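PDB 2QF9: putative secreted protein from Streptomyces coelicolor A3, which is of unknown function, a probably secreted DUF305 protein of the ferritin clan that folds as an all-helical bundle and is found here as a dimer. Local coordinates for residues M16-S27 with I46-M57; A4-D15 with L66-W77. All coordinates share one frame; numbering follows the deposited sequence. Where two conformers were deposited one is given.

Interaction 1: residues M16-S27 with I46-M57; sequences MSVHHQQAVEMS and IAQTQANQRGMM. With EDO (1,2-ethanediol), chain C.
Neighbouring antiparallel helices of a ferritin-like bundle interlock where His-20, on helix 8-31, enters helix 37-63 as a knob into the hole formed by Gln-50, Gln-53, Arg-54 and Met-57. The axes of the two segments approach to 8.5 Å and cross at -154°. With CG of His-20 anti to its carbonyl carbon (chi1 -87°), the imidazole slots between two side chains: CG of Gln-50 lies 4.0 Å from the ring centroid, almost straight above it, and CE of the selenomethionine Met-57 covers the opposite face. At the rim, NE2 of His-20 donates to OE1 of Gln-53 over 2.8 Å, in the plane of that amide carbonyl. ND1 of the same ring shares a water with ND1 of His-19, and this water also donates to OE1 of Gln-50 (2.8 Å), so bonds at both nitrogens restrain the rotation of the ring. Toward the C-terminal end of 16-27 the contact passes to small side chains: CG2 of Val-24 touches CB of Ala-51 at 4.1 Å, and the CB atoms of Ser-27 and Ala-47 meet at 3.9 Å. At the other end the extended side chain of Arg-54 crosses helix 16-27 at about a right angle, with CD 3.3 Å from O of Ser-17. Met-150 of helix 141-167 touches both His-20 and Gln-53, while Ala-47 and Arg-54 also pack against the second subunit. Small residues where Val-24 nears Ala-47, and a polar knob gripped on faces and rim, together make an antiparallel helix pair of the four-helix-bundle kind.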
loop_
_atom_site.group_PDB
_atom_site.type_symbol
_atom_site.label_atom_id
_atom_site.label_comp_id
_atom_site.label_asym_id
_atom_site.label_seq_id
_atom_site.Cartn_x
_atom_site.Cartn_y
_atom_site.Cartn_z
HETATM N N MSE A 16 9.823 -0.648 -11.335
HETATM C CA MSE A 16 9.692 -1.311 -10.049
HETATM C C MSE A 16 8.294 -1.068 -9.463
HETATM O O MSE A 16 7.781 -1.920 -8.736
HETATM C CB MSE A 16 10.827 -0.914 -9.088
HETATM C CG MSE A 16 10.865 -1.741 -7.840
HETATM SE SE MSE A 16 11.156 -3.676 -8.177
HETATM C CE MSE A 16 13.061 -3.597 -8.100
ATOM N N SER A 17 7.658 0.070 -9.779
ATOM C CA SER A 17 6.276 0.279 -9.310
ATOM C C SER A 17 5.303 -0.777 -9.874
ATOM O O SER A 17 4.464 -1.327 -9.138
ATOM C CB SER A 17 5.794 1.697 -9.617
ATOM O OG SER A 17 6.464 2.603 -8.758
ATOM N N VAL A 18 5.423 -1.062 -11.171
ATOM C CA VAL A 18 4.614 -2.114 -11.797
ATOM C C VAL A 18 4.944 -3.493 -11.185
ATOM O O VAL A 18 4.050 -4.297 -10.933
ATOM C CB VAL A 18 4.792 -2.116 -13.334
ATOM C CG1 VAL A 18 4.049 -3.293 -13.964
ATOM C CG2 VAL A 18 4.291 -0.796 -13.940
ATOM N N HIS A 19 6.230 -3.748 -10.938
ATOM C CA HIS A 19 6.664 -5.027 -10.358
ATOM C C HIS A 19 6.052 -5.209 -8.956
ATOM O O HIS A 19 5.450 -6.259 -8.643
ATOM C CB HIS A 19 8.184 -5.040 -10.283
ATOM C CG HIS A 19 8.798 -6.413 -10.291
ATOM N ND1 HIS A 19 9.158 -7.070 -9.137
ATOM C CD2 HIS A 19 9.190 -7.211 -11.317
ATOM C CE1 HIS A 19 9.736 -8.221 -9.449
ATOM N NE2 HIS A 19 9.757 -8.338 -10.763
ATOM N N HIS A 20 6.174 -4.160 -8.138
ATOM C CA HIS A 20 5.617 -4.135 -6.781
ATOM C C HIS A 20 4.099 -4.374 -6.801
ATOM O O HIS A 20 3.564 -5.159 -5.995
ATOM C CB HIS A 20 5.926 -2.789 -6.116
ATOM C CG HIS A 20 7.255 -2.746 -5.421
ATOM N ND1 HIS A 20 8.337 -3.521 -5.804
ATOM C CD2 HIS A 20 7.671 -2.013 -4.363
ATOM C CE1 HIS A 20 9.348 -3.285 -4.985
ATOM N NE2 HIS A 20 8.977 -2.364 -4.114
ATOM N N GLN A 21 3.411 -3.701 -7.721
ATOM C CA GLN A 21 1.966 -3.862 -7.867
ATOM C C GLN A 21 1.560 -5.344 -7.969
ATOM O O GLN A 21 0.577 -5.776 -7.345
ATOM C CB GLN A 21 1.484 -3.116 -9.113
ATOM C CG GLN A 21 -0.014 -3.174 -9.312
ATOM C CD GLN A 21 -0.448 -2.351 -10.512
ATOM O OE1 GLN A 21 -0.066 -2.634 -11.658
ATOM N NE2 GLN A 21 -1.256 -1.316 -10.254
ATOM N N GLN A 22 2.301 -6.110 -8.771
ATOM C CA GLN A 22 1.976 -7.527 -8.903
ATOM C C GLN A 22 2.218 -8.320 -7.608
ATOM O O GLN A 22 1.433 -9.221 -7.280
ATOM C CB GLN A 22 2.712 -8.152 -10.079
ATOM C CG GLN A 22 2.090 -9.514 -10.436
ATOM C CD GLN A 22 2.867 -10.275 -11.473
ATOM O OE1 GLN A 22 4.038 -10.608 -11.281
ATOM N NE2 GLN A 22 2.209 -10.563 -12.590
ATOM N N ALA A 23 3.294 -8.000 -6.884
ATOM C CA ALA A 23 3.552 -8.672 -5.597
ATOM C C ALA A 23 2.387 -8.427 -4.627
ATOM O O ALA A 23 1.914 -9.348 -3.937
ATOM C CB ALA A 23 4.831 -8.194 -4.974
ATOM N N VAL A 24 1.955 -7.173 -4.544
ATOM C CA VAL A 24 0.808 -6.819 -3.714
ATOM C C VAL A 24 -0.428 -7.664 -4.103
ATOM O O VAL A 24 -1.078 -8.260 -3.237
ATOM C CB VAL A 24 0.520 -5.284 -3.782
ATOM C CG1 VAL A 24 -0.756 -4.948 -2.988
ATOM C CG2 VAL A 24 1.755 -4.502 -3.263
ATOM N N GLU A 25 -0.739 -7.717 -5.397
ATOM C CA GLU A 25 -1.867 -8.504 -5.910
ATOM C C GLU A 25 -1.730 -9.992 -5.543
ATOM O O GLU A 25 -2.695 -10.612 -5.073
ATOM C CB GLU A 25 -1.996 -8.307 -7.433
ATOM C CG GLU A 25 -3.043 -9.178 -8.121
ATOM C CD GLU A 25 -4.499 -8.888 -7.703
ATOM O OE1 GLU A 25 -4.740 -8.030 -6.818
ATOM O OE2 GLU A 25 -5.405 -9.547 -8.273
HETATM N N MSE A 26 -0.543 -10.569 -5.762
HETATM C CA MSE A 26 -0.302 -11.951 -5.359
HETATM C C MSE A 26 -0.585 -12.182 -3.878
HETATM O O MSE A 26 -1.141 -13.215 -3.493
HETATM C CB MSE A 26 1.134 -12.340 -5.647
HETATM C CG MSE A 26 1.318 -12.989 -6.963
HETATM SE SE MSE A 26 2.939 -14.030 -6.816
HETATM C CE MSE A 26 4.187 -12.600 -6.452
ATOM N N SER A 27 -0.190 -11.220 -3.045
ATOM C CA SER A 27 -0.411 -11.275 -1.594
ATOM C C SER A 27 -1.886 -11.245 -1.211
ATOM O O SER A 27 -2.320 -12.016 -0.339
ATOM C CB SER A 27 0.397 -10.170 -0.887
ATOM O OG SER A 27 1.790 -10.397 -1.149
ATOM N N ILE A 46 4.796 -8.433 2.902
ATOM C CA ILE A 46 5.177 -8.081 1.540
ATOM C C ILE A 46 4.219 -7.044 0.943
ATOM O O ILE A 46 4.669 -6.083 0.311
ATOM C CB ILE A 46 5.267 -9.339 0.645
ATOM C CG1 ILE A 46 6.462 -10.182 1.100
ATOM C CG2 ILE A 46 5.383 -8.950 -0.862
ATOM C CD1 ILE A 46 6.570 -11.545 0.398
ATOM N N ALA A 47 2.905 -7.255 1.102
ATOM C CA ALA A 47 1.934 -6.279 0.607
ATOM C C ALA A 47 2.184 -4.887 1.206
ATOM O O ALA A 47 2.183 -3.883 0.496
ATOM C CB ALA A 47 0.494 -6.735 0.906
ATOM N N GLN A 48 2.386 -4.842 2.516
ATOM C CA GLN A 48 2.573 -3.568 3.215
ATOM C C GLN A 48 3.828 -2.847 2.728
ATOM O O GLN A 48 3.785 -1.642 2.415
ATOM C CB GLN A 48 2.582 -3.779 4.731
ATOM C CG GLN A 48 1.184 -4.105 5.291
ATOM C CD GLN A 48 0.332 -2.849 5.448
ATOM O OE1 GLN A 48 0.273 -2.271 6.528
ATOM N NE2 GLN A 48 -0.296 -2.411 4.371
ATOM N N THR A 49 4.935 -3.580 2.655
ATOM C CA THR A 49 6.206 -2.992 2.277
ATOM C C THR A 49 6.198 -2.563 0.820
ATOM O O THR A 49 6.576 -1.436 0.499
ATOM C CB THR A 49 7.377 -3.962 2.571
ATOM O OG1 THR A 49 7.435 -4.163 3.984
ATOM C CG2 THR A 49 8.734 -3.400 2.075
ATOM N N GLN A 50 5.732 -3.440 -0.055
ATOM C CA GLN A 50 5.792 -3.164 -1.489
ATOM C C GLN A 50 4.776 -2.094 -1.925
ATOM O O GLN A 50 5.103 -1.239 -2.743
ATOM C CB GLN A 50 5.721 -4.449 -2.319
ATOM C CG GLN A 50 7.000 -5.315 -2.092
ATOM C CD GLN A 50 7.345 -6.243 -3.245
ATOM O OE1 GLN A 50 6.918 -6.042 -4.369
ATOM N NE2 GLN A 50 8.141 -7.255 -2.960
ATOM N N ALA A 51 3.588 -2.077 -1.321
ATOM C CA ALA A 51 2.647 -0.996 -1.604
ATOM C C ALA A 51 3.239 0.331 -1.153
ATOM O O ALA A 51 3.086 1.347 -1.830
ATOM C CB ALA A 51 1.299 -1.235 -0.901
ATOM N N ASN A 52 3.896 0.326 0.007
ATOM C CA ASN A 52 4.469 1.565 0.547
ATOM C C ASN A 52 5.581 2.068 -0.377
ATOM O O ASN A 52 5.605 3.251 -0.782
ATOM C CB ASN A 52 5.006 1.362 1.960
ATOM C CG ASN A 52 5.518 2.650 2.567
ATOM O OD1 ASN A 52 4.768 3.629 2.700
ATOM N ND2 ASN A 52 6.788 2.668 2.924
ATOM N N GLN A 53 6.497 1.166 -0.743
ATOM C CA GLN A 53 7.583 1.531 -1.658
ATOM C C GLN A 53 7.066 1.970 -3.040
ATOM O O GLN A 53 7.617 2.901 -3.655
ATOM C CB GLN A 53 8.573 0.383 -1.794
ATOM C CG GLN A 53 9.283 0.052 -0.491
ATOM C CD GLN A 53 10.202 -1.150 -0.609
ATOM O OE1 GLN A 53 10.148 -1.890 -1.588
ATOM N NE2 GLN A 53 11.046 -1.357 0.401
ATOM N N ARG A 54 6.017 1.298 -3.528
ATOM C CA ARG A 54 5.373 1.736 -4.754
ATOM C C ARG A 54 4.875 3.185 -4.639
ATOM O O ARG A 54 5.124 3.992 -5.547
ATOM C CB ARG A 54 4.247 0.786 -5.148
ATOM C CG ARG A 54 3.543 1.209 -6.410
ATOM C CD ARG A 54 2.578 0.140 -6.883
ATOM N NE ARG A 54 1.823 0.587 -8.058
ATOM C CZ ARG A 54 0.669 1.245 -7.989
ATOM N NH1 ARG A 54 0.153 1.596 -6.809
ATOM N NH2 ARG A 54 0.040 1.581 -9.106
ATOM N N GLY A 55 4.180 3.508 -3.540
ATOM C CA GLY A 55 3.752 4.891 -3.285
ATOM C C GLY A 55 4.920 5.874 -3.262
ATOM O O GLY A 55 4.812 6.969 -3.814
HETATM N N MSE A 56 6.034 5.498 -2.624
HETATM C CA MSE A 56 7.226 6.369 -2.597
HETATM C C MSE A 56 7.691 6.699 -4.019
HETATM O O MSE A 56 7.866 7.870 -4.378
HETATM C CB MSE A 56 8.377 5.730 -1.794
HETATM C CG MSE A 56 8.114 5.617 -0.300
HETATM SE SE MSE A 56 9.532 4.501 0.458
HETATM C CE MSE A 56 9.249 4.700 2.363
HETATM N N MSE A 57 7.835 5.665 -4.839
HETATM C CA MSE A 57 8.358 5.835 -6.200
HETATM C C MSE A 57 7.400 6.607 -7.120
HETATM O O MSE A 57 7.824 7.483 -7.923
HETATM C CB MSE A 57 8.743 4.466 -6.772
HETATM C CG MSE A 57 9.938 3.876 -6.010
HETATM SE SE MSE A 57 10.520 2.164 -6.760
HETATM C CE MSE A 57 8.877 1.129 -6.378
HETATM C C1 EDO C . -2.522 -2.033 1.048
HETATM O O1 EDO C . -3.212 -2.822 0.090
HETATM C C2 EDO C . -1.101 -2.568 1.161
HETATM O O2 EDO C . -1.064 -3.565 2.168
HETATM O O HOH W 1 8.571 -6.160 -6.654
#

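Interaction 2: residues A4-D15 with L66-W77; sequences AADSADAGFARD and LPKVSSDPPMTW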
loop_
_atom_site.group_PDB
_atom_site.type_symbol
_atom_site.label_atom_id
_atom_site.label_comp_id
_atom_site.label_asym_id
_atom_site.label_seq_id
_atom_site.Cartn_x
_atom_site.Cartn_y
_atom_site.Cartn_z
ATOM N N ALA A 4 15.566 13.503 -15.810
ATOM C CA ALA A 4 14.985 13.286 -17.175
ATOM C C ALA A 4 14.059 12.071 -17.226
ATOM O O ALA A 4 14.225 11.117 -16.461
ATOM C CB ALA A 4 16.095 13.143 -18.212
ATOM N N ALA A 5 13.095 12.108 -18.143
ATOM C CA ALA A 5 12.164 11.001 -18.338
ATOM C C ALA A 5 12.870 9.674 -18.644
ATOM O O ALA A 5 12.370 8.605 -18.286
ATOM C CB ALA A 5 11.156 11.341 -19.433
ATOM N N ASP A 6 14.030 9.746 -19.299
ATOM C CA ASP A 6 14.737 8.538 -19.731
ATOM C C ASP A 6 15.882 8.134 -18.786
ATOM O O ASP A 6 16.724 7.286 -19.120
ATOM C CB ASP A 6 15.211 8.670 -21.193
ATOM C CG ASP A 6 16.248 9.792 -21.401
ATOM O OD1 ASP A 6 16.423 10.671 -20.515
ATOM O OD2 ASP A 6 16.890 9.786 -22.482
ATOM N N SER A 7 15.901 8.736 -17.600
ATOM C CA SER A 7 16.953 8.457 -16.640
ATOM C C SER A 7 16.726 7.077 -16.011
ATOM O O SER A 7 15.627 6.502 -16.096
ATOM C CB SER A 7 17.004 9.534 -15.556
ATOM O OG SER A 7 15.850 9.473 -14.731
ATOM N N ALA A 8 17.784 6.551 -15.408
ATOM C CA ALA A 8 17.698 5.351 -14.566
ATOM C C ALA A 8 16.729 5.583 -13.395
ATOM O O ALA A 8 15.967 4.697 -13.023
ATOM C CB ALA A 8 19.085 5.006 -14.032
ATOM N N ASP A 9 16.795 6.772 -12.792
ATOM C CA ASP A 9 15.921 7.091 -11.665
ATOM C C ASP A 9 14.455 6.984 -12.078
ATOM O O ASP A 9 13.659 6.353 -11.375
ATOM C CB ASP A 9 16.248 8.477 -11.129
ATOM C CG ASP A 9 17.708 8.590 -10.705
ATOM O OD1 ASP A 9 18.075 7.965 -9.705
ATOM O OD2 ASP A 9 18.477 9.297 -11.387
ATOM N N ALA A 10 14.106 7.565 -13.223
ATOM C CA ALA A 10 12.715 7.515 -13.675
ATOM C C ALA A 10 12.312 6.100 -14.075
ATOM O O ALA A 10 11.236 5.637 -13.718
ATOM C CB ALA A 10 12.463 8.494 -14.825
ATOM N N GLY A 11 13.170 5.432 -14.842
ATOM C CA GLY A 11 12.851 4.095 -15.362
ATOM C C GLY A 11 12.693 3.084 -14.243
ATOM O O GLY A 11 11.762 2.278 -14.265
ATOM N N PHE A 12 13.588 3.126 -13.263
ATOM C CA PHE A 12 13.479 2.206 -12.130
ATOM C C PHE A 12 12.190 2.463 -11.354
ATOM O O PHE A 12 11.477 1.519 -11.022
ATOM C CB PHE A 12 14.702 2.261 -11.210
ATOM C CG PHE A 12 14.584 1.372 -9.998
ATOM C CD1 PHE A 12 14.801 -0.009 -10.101
ATOM C CD2 PHE A 12 14.230 1.922 -8.760
ATOM C CE1 PHE A 12 14.698 -0.824 -8.957
ATOM C CE2 PHE A 12 14.112 1.130 -7.615
ATOM C CZ PHE A 12 14.348 -0.256 -7.710
ATOM N N ALA A 13 11.883 3.738 -11.094
ATOM C CA ALA A 13 10.630 4.096 -10.412
ATOM C C ALA A 13 9.395 3.574 -11.151
ATOM O O ALA A 13 8.493 3.000 -10.516
ATOM C CB ALA A 13 10.532 5.611 -10.185
ATOM N N ARG A 14 9.354 3.736 -12.478
ATOM C CA ARG A 14 8.230 3.239 -13.288
ATOM C C ARG A 14 8.133 1.713 -13.238
ATOM O O ARG A 14 7.063 1.136 -12.935
ATOM C CB ARG A 14 8.372 3.686 -14.751
ATOM C CG ARG A 14 8.011 5.132 -15.003
ATOM C CD ARG A 14 8.110 5.483 -16.482
ATOM N NE ARG A 14 7.893 6.913 -16.681
ATOM C CZ ARG A 14 8.829 7.803 -17.011
ATOM N NH1 ARG A 14 8.495 9.079 -17.137
ATOM N NH2 ARG A 14 10.081 7.428 -17.237
ATOM N N ASP A 15 9.257 1.061 -13.530
ATOM C CA ASP A 15 9.309 -0.394 -13.696
ATOM C C ASP A 15 9.117 -1.102 -12.367
ATOM O O ASP A 15 8.312 -2.036 -12.263
ATOM C CB ASP A 15 10.640 -0.814 -14.325
ATOM C CG ASP A 15 10.766 -0.406 -15.805
ATOM O OD1 ASP A 15 9.794 0.078 -16.418
ATOM O OD2 ASP A 15 11.860 -0.618 -16.353
ATOM N N LEU A 66 7.032 13.689 -13.953
ATOM C CA LEU A 66 7.367 12.683 -14.966
ATOM C C LEU A 66 6.203 11.695 -15.096
ATOM O O LEU A 66 5.605 11.317 -14.094
ATOM C CB LEU A 66 8.676 11.976 -14.614
ATOM C CG LEU A 66 9.968 12.803 -14.582
ATOM C CD1 LEU A 66 11.162 11.965 -14.150
ATOM C CD2 LEU A 66 10.256 13.461 -15.936
ATOM N N PRO A 67 5.833 11.319 -16.339
ATOM C CA PRO A 67 4.752 10.347 -16.525
ATOM C C PRO A 67 5.014 9.030 -15.783
ATOM O O PRO A 67 6.153 8.585 -15.692
ATOM C CB PRO A 67 4.773 10.105 -18.041
ATOM C CG PRO A 67 5.300 11.382 -18.604
ATOM C CD PRO A 67 6.366 11.789 -17.636
ATOM N N LYS A 68 3.954 8.418 -15.258
ATOM C CA LYS A 68 4.095 7.140 -14.578
ATOM C C LYS A 68 4.220 5.989 -15.584
ATOM O O LYS A 68 4.684 4.906 -15.241
ATOM C CB LYS A 68 2.950 6.928 -13.576
ATOM C CG LYS A 68 3.105 7.764 -12.298
ATOM C CD LYS A 68 1.839 7.748 -11.435
ATOM C CE LYS A 68 1.089 9.084 -11.466
ATOM N NZ LYS A 68 0.412 9.385 -10.147
ATOM N N VAL A 69 3.830 6.250 -16.832
ATOM C CA VAL A 69 3.923 5.271 -17.924
ATOM C C VAL A 69 4.806 5.824 -19.053
ATOM O O VAL A 69 4.626 6.966 -19.475
ATOM C CB VAL A 69 2.508 4.910 -18.476
ATOM C CG1 VAL A 69 2.561 3.698 -19.425
ATOM C CG2 VAL A 69 1.527 4.653 -17.323
ATOM N N SER A 70 5.749 5.010 -19.533
ATOM C CA SER A 70 6.642 5.386 -20.635
ATOM C C SER A 70 6.331 4.606 -21.907
ATOM O O SER A 70 5.825 3.482 -21.853
ATOM C CB SER A 70 8.108 5.154 -20.249
ATOM O OG SER A 70 9.007 5.497 -21.304
ATOM N N SER A 71 6.662 5.213 -23.043
ATOM C CA SER A 71 6.563 4.557 -24.336
ATOM C C SER A 71 7.673 3.529 -24.472
ATOM O O SER A 71 7.543 2.567 -25.236
ATOM C CB SER A 71 6.673 5.581 -25.467
ATOM O OG SER A 71 6.265 4.996 -26.690
ATOM N N ASP A 72 8.759 3.751 -23.731
ATOM C CA ASP A 72 9.904 2.843 -23.704
ATOM C C ASP A 72 9.509 1.494 -23.123
ATOM O O ASP A 72 8.777 1.437 -22.126
ATOM C CB ASP A 72 11.049 3.428 -22.866
ATOM C CG ASP A 72 11.817 4.525 -23.587
ATOM O OD1 ASP A 72 11.620 4.711 -24.808
ATOM O OD2 ASP A 72 12.631 5.200 -22.922
ATOM N N PRO A 73 9.977 0.400 -23.749
ATOM C CA PRO A 73 9.856 -0.913 -23.131
ATOM C C PRO A 73 10.471 -0.916 -21.724
ATOM O O PRO A 73 11.470 -0.220 -21.481
ATOM C CB PRO A 73 10.673 -1.815 -24.063
ATOM C CG PRO A 73 10.625 -1.132 -25.373
ATOM C CD PRO A 73 10.620 0.330 -25.073
ATOM N N PRO A 74 9.861 -1.668 -20.788
ATOM C CA PRO A 74 10.471 -1.880 -19.481
ATOM C C PRO A 74 11.927 -2.308 -19.620
ATOM O O PRO A 74 12.279 -3.041 -20.558
ATOM C CB PRO A 74 9.637 -3.022 -18.888
ATOM C CG PRO A 74 8.298 -2.844 -19.499
ATOM C CD PRO A 74 8.556 -2.348 -20.908
HETATM N N MSE A 75 12.755 -1.814 -18.699
HETATM C CA MSE A 75 14.169 -2.188 -18.568
HETATM C C MSE A 75 15.062 -1.504 -19.604
HETATM O O MSE A 75 16.258 -1.777 -19.666
HETATM C CB MSE A 75 14.338 -3.717 -18.611
HETATM C CG MSE A 75 13.433 -4.434 -17.603
HETATM SE SE MSE A 75 13.988 -3.942 -15.801
HETATM C CE MSE A 75 15.460 -5.223 -15.708
ATOM N N THR A 76 14.487 -0.608 -20.411
ATOM C CA THR A 76 15.303 0.153 -21.386
ATOM C C THR A 76 16.429 0.905 -20.663
ATOM O O THR A 76 17.563 0.963 -21.148
ATOM C CB THR A 76 14.442 1.102 -22.248
ATOM O OG1 THR A 76 13.539 0.320 -23.043
ATOM C CG2 THR A 76 15.311 1.949 -23.196
ATOM N N TRP A 77 16.113 1.435 -19.479
ATOM C CA TRP A 77 17.060 2.185 -18.643
ATOM C C TRP A 77 18.244 1.329 -18.162
ATOM O O TRP A 77 19.277 1.862 -17.744
ATOM C CB TRP A 77 16.318 2.829 -17.450
ATOM C CG TRP A 77 15.730 1.795 -16.510
ATOM C CD1 TRP A 77 14.501 1.196 -16.610
ATOM C CD2 TRP A 77 16.369 1.212 -15.356
ATOM N NE1 TRP A 77 14.327 0.292 -15.578
ATOM C CE2 TRP A 77 15.457 0.279 -14.798
ATOM C CE3 TRP A 77 17.616 1.400 -14.728
ATOM C CZ2 TRP A 77 15.756 -0.474 -13.646
ATOM C CZ3 TRP A 77 17.920 0.647 -13.574
ATOM C CH2 TRP A 77 16.979 -0.271 -13.043
HETATM O O HOH W 2 4.823 2.733 -13.115
#
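Trp-77 and Arg-14 reach across this contact through contrasting torsions. CG of Trp-77 stands between its backbone N and carbonyl carbon (chi1 64°), which lays the indole face over the first turns of helix 8-31; Arg-14, with CG anti to the carbonyl carbon (chi1 -77°), sends an extended chain to the loop. Backbone atoms of Ala-8, Gly-11 and Phe-12 line one indole face, with C of Gly-11 3.4 Å above the ring plane, and CB of Phe-12 lies over the six-membered ring, 4.0 Å from its centroid. At the indole edge NE1 of Trp-77 donates to OD2 of Asp-15 over 2.7 Å, within the ring plane but from above the carboxylate. N of Met-75 reaches this same OD2 at 2.8 Å from the other face, on the syn side, and the two donors hold the carboxylate between them. Arg-14 ties the backbone of the loop to that of its own segment: in the conformer given, NE donates to O of Pro-67 over a short 2.6 Å, NH1 adds a weak bond to that oxygen, and NH2 reaches O of Ala-5 at 2.8 Å, nearly in the guanidinium plane. CB of Ser-70 covers one face of the group. Nearby, CD1 of Leu-66 packs on CB of Ala-10 at 3.8 Å. The loop thus wraps the N-terminal turns of helix 8-31, whose Phe-12 faces inward to helices 37-63, 109-137 and 141-167, while Met-75 leans on Met-130 of helix 109-137.

From the N terminus, 4-15 enters helix 8-31 and 16-27 continues along the same helix; both contacts therefore use that helix. The chain then turns back into helix 37-63, and interaction 1 closes the short hairpin with 46-57. Beyond that helix the loop 66-77 returns to the start of the first one, and interaction 2 closes a wider loop that encloses the hairpin. Interaction 1 therefore joins two helices within the bundle, and interaction 2 fastens a connecting loop to its end. Their centres are about 17 Å apart, yet they touch: SE of Met-57 packs 3.8 Å from CE2 of Phe-12.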